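Local coordinates for protein putative beta-glucosidase (Bifidobacterium adolescentis, PDB 5WAB) that is a glycoside hydrolase family 3 beta-glucosidase that hydrolyses beta-glucosidic linkages and may also release terminal arabinopyranosyl units from ginsenosides, at residues 134-140 with 186-192; 177-181 with 218-223. All blocks are in the same frame, centred on the assembly; numbering follows the deposited sequence.

Contact 1 of 2, residues 134-140 with 186-192; sequences HEAVGIV and HIVKTAQ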
# COMPACT_ATOMS: atom_id res chain seq x y z
N HIS A 134 5.73 6.41 2.22
CA HIS A 134 6.69 6.93 1.25
C HIS A 134 6.49 6.37 -0.15
O HIS A 134 7.11 6.88 -1.09
CB HIS A 134 8.11 6.65 1.74
CG HIS A 134 8.51 7.49 2.92
ND1 HIS A 134 7.87 7.41 4.14
CD2 HIS A 134 9.46 8.44 3.05
CE1 HIS A 134 8.42 8.27 4.98
NE2 HIS A 134 9.39 8.91 4.34
N GLU A 135 5.64 5.36 -0.32
CA GLU A 135 5.26 4.90 -1.66
C GLU A 135 3.99 5.58 -2.14
O GLU A 135 3.97 6.22 -3.19
CB GLU A 135 5.09 3.38 -1.66
CG GLU A 135 6.40 2.62 -1.69
CD GLU A 135 6.18 1.14 -1.87
OE1 GLU A 135 5.27 0.60 -1.21
OE2 GLU A 135 6.92 0.53 -2.67
N ALA A 136 2.91 5.44 -1.37
CA ALA A 136 1.61 5.91 -1.83
C ALA A 136 1.54 7.43 -1.97
O ALA A 136 0.63 7.92 -2.65
CB ALA A 136 0.51 5.43 -0.88
N VAL A 137 2.48 8.16 -1.38
CA VAL A 137 2.50 9.61 -1.53
C VAL A 137 2.68 9.99 -3.00
O VAL A 137 2.25 11.07 -3.42
CB VAL A 137 3.61 10.23 -0.65
CG1 VAL A 137 4.99 9.78 -1.13
CG2 VAL A 137 3.52 11.76 -0.64
N GLY A 138 3.29 9.12 -3.80
CA GLY A 138 3.44 9.40 -5.21
C GLY A 138 2.11 9.53 -5.93
O GLY A 138 1.99 10.32 -6.87
N ILE A 139 1.10 8.79 -5.48
CA ILE A 139 -0.23 8.90 -6.08
C ILE A 139 -0.83 10.27 -5.78
O ILE A 139 -1.37 10.94 -6.66
CB ILE A 139 -1.14 7.76 -5.60
CG1 ILE A 139 -0.60 6.41 -6.07
CG2 ILE A 139 -2.55 7.94 -6.13
CD1 ILE A 139 -0.54 6.28 -7.58
N VAL A 140 -0.76 10.70 -4.51
CA VAL A 140 -1.34 11.98 -4.12
C VAL A 140 -0.62 13.13 -4.82
O VAL A 140 -1.25 13.99 -5.44
CB VAL A 140 -1.29 12.14 -2.59
CG1 VAL A 140 -1.77 13.52 -2.19
CG2 VAL A 140 -2.13 11.06 -1.91
N HIS A 186 2.29 10.90 7.13
CA HIS A 186 3.34 11.33 6.20
C HIS A 186 2.75 11.93 4.93
O HIS A 186 3.27 12.92 4.41
CB HIS A 186 4.25 10.16 5.85
CG HIS A 186 5.30 10.51 4.84
ND1 HIS A 186 6.41 11.26 5.14
CD2 HIS A 186 5.37 10.25 3.51
CE1 HIS A 186 7.14 11.43 4.05
NE2 HIS A 186 6.53 10.82 3.05
N ILE A 187 1.71 11.32 4.39
CA ILE A 187 1.12 11.83 3.16
C ILE A 187 0.41 13.16 3.41
O ILE A 187 0.47 14.07 2.57
CB ILE A 187 0.19 10.76 2.56
CG1 ILE A 187 1.03 9.51 2.26
CG2 ILE A 187 -0.49 11.29 1.32
CD1 ILE A 187 0.24 8.33 1.72
N VAL A 188 -0.23 13.32 4.57
CA VAL A 188 -0.89 14.57 4.90
C VAL A 188 0.13 15.69 5.05
O VAL A 188 -0.10 16.83 4.62
CB VAL A 188 -1.74 14.41 6.17
CG1 VAL A 188 -2.06 15.77 6.79
CG2 VAL A 188 -3.04 13.67 5.87
N LYS A 189 1.26 15.41 5.69
CA LYS A 189 2.26 16.44 5.92
C LYS A 189 3.12 16.68 4.69
O LYS A 189 3.50 17.82 4.41
CB LYS A 189 3.12 16.08 7.13
CG LYS A 189 2.39 16.22 8.45
CD LYS A 189 3.25 15.78 9.60
CE LYS A 189 2.57 16.05 10.92
NZ LYS A 189 3.31 15.46 12.07
N THR A 190 3.46 15.63 3.93
CA THR A 190 4.36 15.83 2.80
C THR A 190 3.59 16.34 1.59
O THR A 190 3.97 17.36 0.99
CB THR A 190 5.09 14.53 2.46
OG1 THR A 190 5.82 14.11 3.62
CG2 THR A 190 6.06 14.76 1.29
N ALA A 191 2.54 15.65 1.21
CA ALA A 191 1.65 16.21 0.22
C ALA A 191 0.50 16.79 1.04
O ALA A 191 0.66 17.05 2.23
CB ALA A 191 1.21 15.15 -0.79
N GLN A 192 -0.65 16.94 0.45
CA GLN A 192 -1.77 17.49 1.20
C GLN A 192 -2.99 17.05 0.42
O GLN A 192 -3.46 17.79 -0.46
CB GLN A 192 -1.70 19.01 1.35
CG GLN A 192 -0.88 19.53 2.55
CD GLN A 192 -1.64 19.44 3.88
OE1 GLN A 192 -2.86 19.26 3.91
NE2 GLN A 192 -0.91 19.58 4.99
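The imidazoles of His134 and His186 lie face to face, with ring centroids 3.8 Å apart and planes only 13° from parallel. His186 NE2 lies over the centre of the His134 ring and His134 CE1 over that of His186, and the nearest atoms are His134 NE2 and His186 CE1 at 3.4 Å. Further along both helices, past the stack, the contact is aliphatic. Ile187 points into the opposite helix: its longer branch sets CG1 against Val137 CB and CD1 3.9 Å from Ala136 CB, while the CG2 methyl packs at 3.6 Å against Val140 CG2. The other methyl of Val140, CG1, is carried anti to the backbone N (chi1 175°) and reaches Ala191 CB at 3.7 Å, where Val137 CG2 also arrives.

A second shell fixes these groups. His134 ND1 is hydrogen-bonded to Tyr130 O, one turn earlier, and its ring also stacks with that of Tyr130. On the other helix, Thr190 OG1 sits near the rim of the His186 face opposite His134 while bonding to His186 O at 2.9 Å; Thr190 N reaches the same oxygen from the other face of the carbonyl plane. Val140 and Ile187 continue inward onto Thr150 and Leu152 of strand 149-155. The axes of helix segments 134-140 and 186-190 approach to 9.5 Å and cross at -49°; this is the packing of two outer helices over a parallel strand, as expected for the TIM-barrel-type N-terminal domain of family 3 glycosidases.

Contact 2 of 2, residues 177-181 with 218-223; sequences REIYF and VLRDEW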
# COMPACT_ATOMS: atom_id res chain seq x y z
N ARG A 177 -0.44 5.13 16.90
CA ARG A 177 0.52 6.17 16.55
C ARG A 177 1.67 5.63 15.71
O ARG A 177 2.19 6.33 14.83
CB ARG A 177 1.05 6.83 17.81
CG ARG A 177 0.02 7.59 18.61
CD ARG A 177 -0.37 8.85 17.90
NE ARG A 177 -1.24 9.69 18.73
CZ ARG A 177 -1.58 10.93 18.41
NH1 ARG A 177 -1.14 11.48 17.29
NH2 ARG A 177 -2.37 11.63 19.23
N GLU A 178 2.11 4.39 15.96
CA GLU A 178 3.30 3.88 15.29
C GLU A 178 3.01 3.01 14.08
O GLU A 178 3.86 2.91 13.18
CB GLU A 178 4.18 3.08 16.27
CG GLU A 178 4.72 3.88 17.44
CD GLU A 178 5.80 3.14 18.21
OE1 GLU A 178 6.45 2.26 17.61
OE2 GLU A 178 5.97 3.41 19.42
N ILE A 179 1.84 2.35 14.02
CA ILE A 179 1.53 1.41 12.95
C ILE A 179 0.50 1.98 11.98
O ILE A 179 0.76 2.10 10.78
CB ILE A 179 1.06 0.05 13.51
CG1 ILE A 179 2.09 -0.53 14.49
CG2 ILE A 179 0.76 -0.92 12.37
CD1 ILE A 179 3.46 -0.79 13.90
N TYR A 180 -0.68 2.34 12.47
CA TYR A 180 -1.81 2.62 11.59
C TYR A 180 -1.94 4.09 11.20
O TYR A 180 -2.64 4.39 10.23
CB TYR A 180 -3.11 2.13 12.26
CG TYR A 180 -3.00 0.67 12.61
CD1 TYR A 180 -3.25 -0.31 11.66
CD2 TYR A 180 -2.61 0.26 13.88
CE1 TYR A 180 -3.13 -1.65 11.96
CE2 TYR A 180 -2.49 -1.09 14.20
CZ TYR A 180 -2.75 -2.04 13.22
OH TYR A 180 -2.63 -3.38 13.50
N PHE A 181 -1.22 4.98 11.87
CA PHE A 181 -1.26 6.41 11.56
C PHE A 181 -0.13 6.88 10.65
O PHE A 181 -0.39 7.68 9.75
CB PHE A 181 -1.25 7.25 12.84
CG PHE A 181 -2.60 7.35 13.52
CD1 PHE A 181 -3.73 6.81 12.93
CD2 PHE A 181 -2.72 7.94 14.77
CE1 PHE A 181 -4.97 6.90 13.55
CE2 PHE A 181 -3.95 8.03 15.40
CZ PHE A 181 -5.08 7.51 14.79
N VAL A 218 -6.45 14.85 15.91
CA VAL A 218 -5.24 14.32 15.29
C VAL A 218 -5.05 14.90 13.89
O VAL A 218 -4.05 15.57 13.60
CB VAL A 218 -5.28 12.78 15.22
CG1 VAL A 218 -4.14 12.27 14.37
CG2 VAL A 218 -5.24 12.18 16.62
N LEU A 219 -6.02 14.66 13.01
CA LEU A 219 -5.84 14.94 11.59
C LEU A 219 -5.55 16.41 11.33
O LEU A 219 -4.61 16.75 10.60
CB LEU A 219 -7.08 14.47 10.83
CG LEU A 219 -7.11 14.66 9.31
CD1 LEU A 219 -5.97 13.90 8.64
CD2 LEU A 219 -8.45 14.21 8.76
N ARG A 220 -6.31 17.31 11.96
CA ARG A 220 -6.21 18.73 11.67
C ARG A 220 -5.40 19.51 12.70
O ARG A 220 -4.47 20.24 12.33
CB ARG A 220 -7.61 19.34 11.55
CG ARG A 220 -8.38 18.86 10.33
CD ARG A 220 -9.79 19.36 10.38
NE ARG A 220 -10.48 19.23 9.11
CZ ARG A 220 -11.38 18.29 8.85
NH1 ARG A 220 -11.66 17.38 9.77
NH2 ARG A 220 -11.98 18.25 7.66
N ASP A 221 -5.71 19.37 13.99
CA ASP A 221 -5.03 20.19 14.99
C ASP A 221 -3.58 19.80 15.19
O ASP A 221 -2.74 20.67 15.44
CB ASP A 221 -5.79 20.14 16.32
CG ASP A 221 -7.15 20.83 16.25
OD1 ASP A 221 -7.37 21.63 15.31
OD2 ASP A 221 -7.99 20.59 17.15
N GLU A 222 -3.25 18.51 15.08
CA GLU A 222 -1.88 18.04 15.26
C GLU A 222 -1.11 17.96 13.95
O GLU A 222 0.02 18.46 13.86
CB GLU A 222 -1.87 16.68 15.96
CG GLU A 222 -2.46 16.68 17.36
CD GLU A 222 -2.44 15.30 18.00
OE1 GLU A 222 -1.67 14.44 17.52
OE2 GLU A 222 -3.19 15.08 18.97
N TRP A 223 -1.69 17.34 12.92
CA TRP A 223 -0.97 17.12 11.67
C TRP A 223 -1.08 18.28 10.68
O TRP A 223 -0.27 18.35 9.75
CB TRP A 223 -1.48 15.85 10.99
CG TRP A 223 -1.25 14.57 11.74
CD1 TRP A 223 -0.52 14.41 12.89
CD2 TRP A 223 -1.74 13.27 11.40
NE1 TRP A 223 -0.53 13.09 13.27
CE2 TRP A 223 -1.27 12.37 12.37
CE3 TRP A 223 -2.53 12.78 10.35
CZ2 TRP A 223 -1.58 11.00 12.34
CZ3 TRP A 223 -2.83 11.42 10.32
CH2 TRP A 223 -2.36 10.55 11.31
O HOH W 1 0.49 10.95 15.12
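Phe181 and Trp223 form the tight, buried half of this contact. Their planes stand at 87° and the centroids of the Phe181 ring and the six-membered ring of Trp223 are 5.6 Å apart, an offset edge-to-face pair in which the indole presents its edge to the phenyl face. Trp223 CZ2 also lies 3.8 Å from Phe181 CB, which sits at the indole edge, near its plane. Val218 CG1 lies over one face of the same indole, toward its rim, and makes a looser approach to Phe181 CE2 at 4.4 Å.

Toward the exposed Glu222 the contact turns polar. Arg177, bent at chi2 (-72°), brings its guanidinium across to the carboxylate, and the two planes are 10° apart. NH1 of Arg177 donates to the syn lone pair of Glu222 OE1 at 3.0 Å, whereas the second bond of this salt bridge, from NH2, is weak. A water joins the two halves, accepting from Arg177 NH1 at 2.8 Å and from Trp223 NE1 at 3.0 Å.

Trp630 makes a cation-pi contact with Arg177, whose side chain also touches Trp213 of helix 212-222. Trp223 packs against Phe184, Glu185 and Lys189 of helix 182-190; the last turns of 173-180 and 212-222 come together next to that helix, while Leu219 touches Val229 of strand 228-230.

The two contacts have centres about 14 Å apart and both fall within the family 3 N-terminal domain. Along the chain their segments alternate, in the order 134-140, 177-181, 186-192, 218-223, and helices 173-180 and 182-190 follow each other directly. Helix 182-190 is the common neighbour: one side faces 134-140 in contact 1, and elsewhere it touches the second segment of contact 2, through Lys189 CG at 3.6 Å from Trp223 O and Val188 CG2 at 4.0 Å from Leu219 CD1. Helices 129-144, 182-190 and 212-222 thus pack side by side along the parallel sheet that includes strands 149-155, 195-198 and 228-230, consistent with the outer helices of a TIM-barrel-type domain.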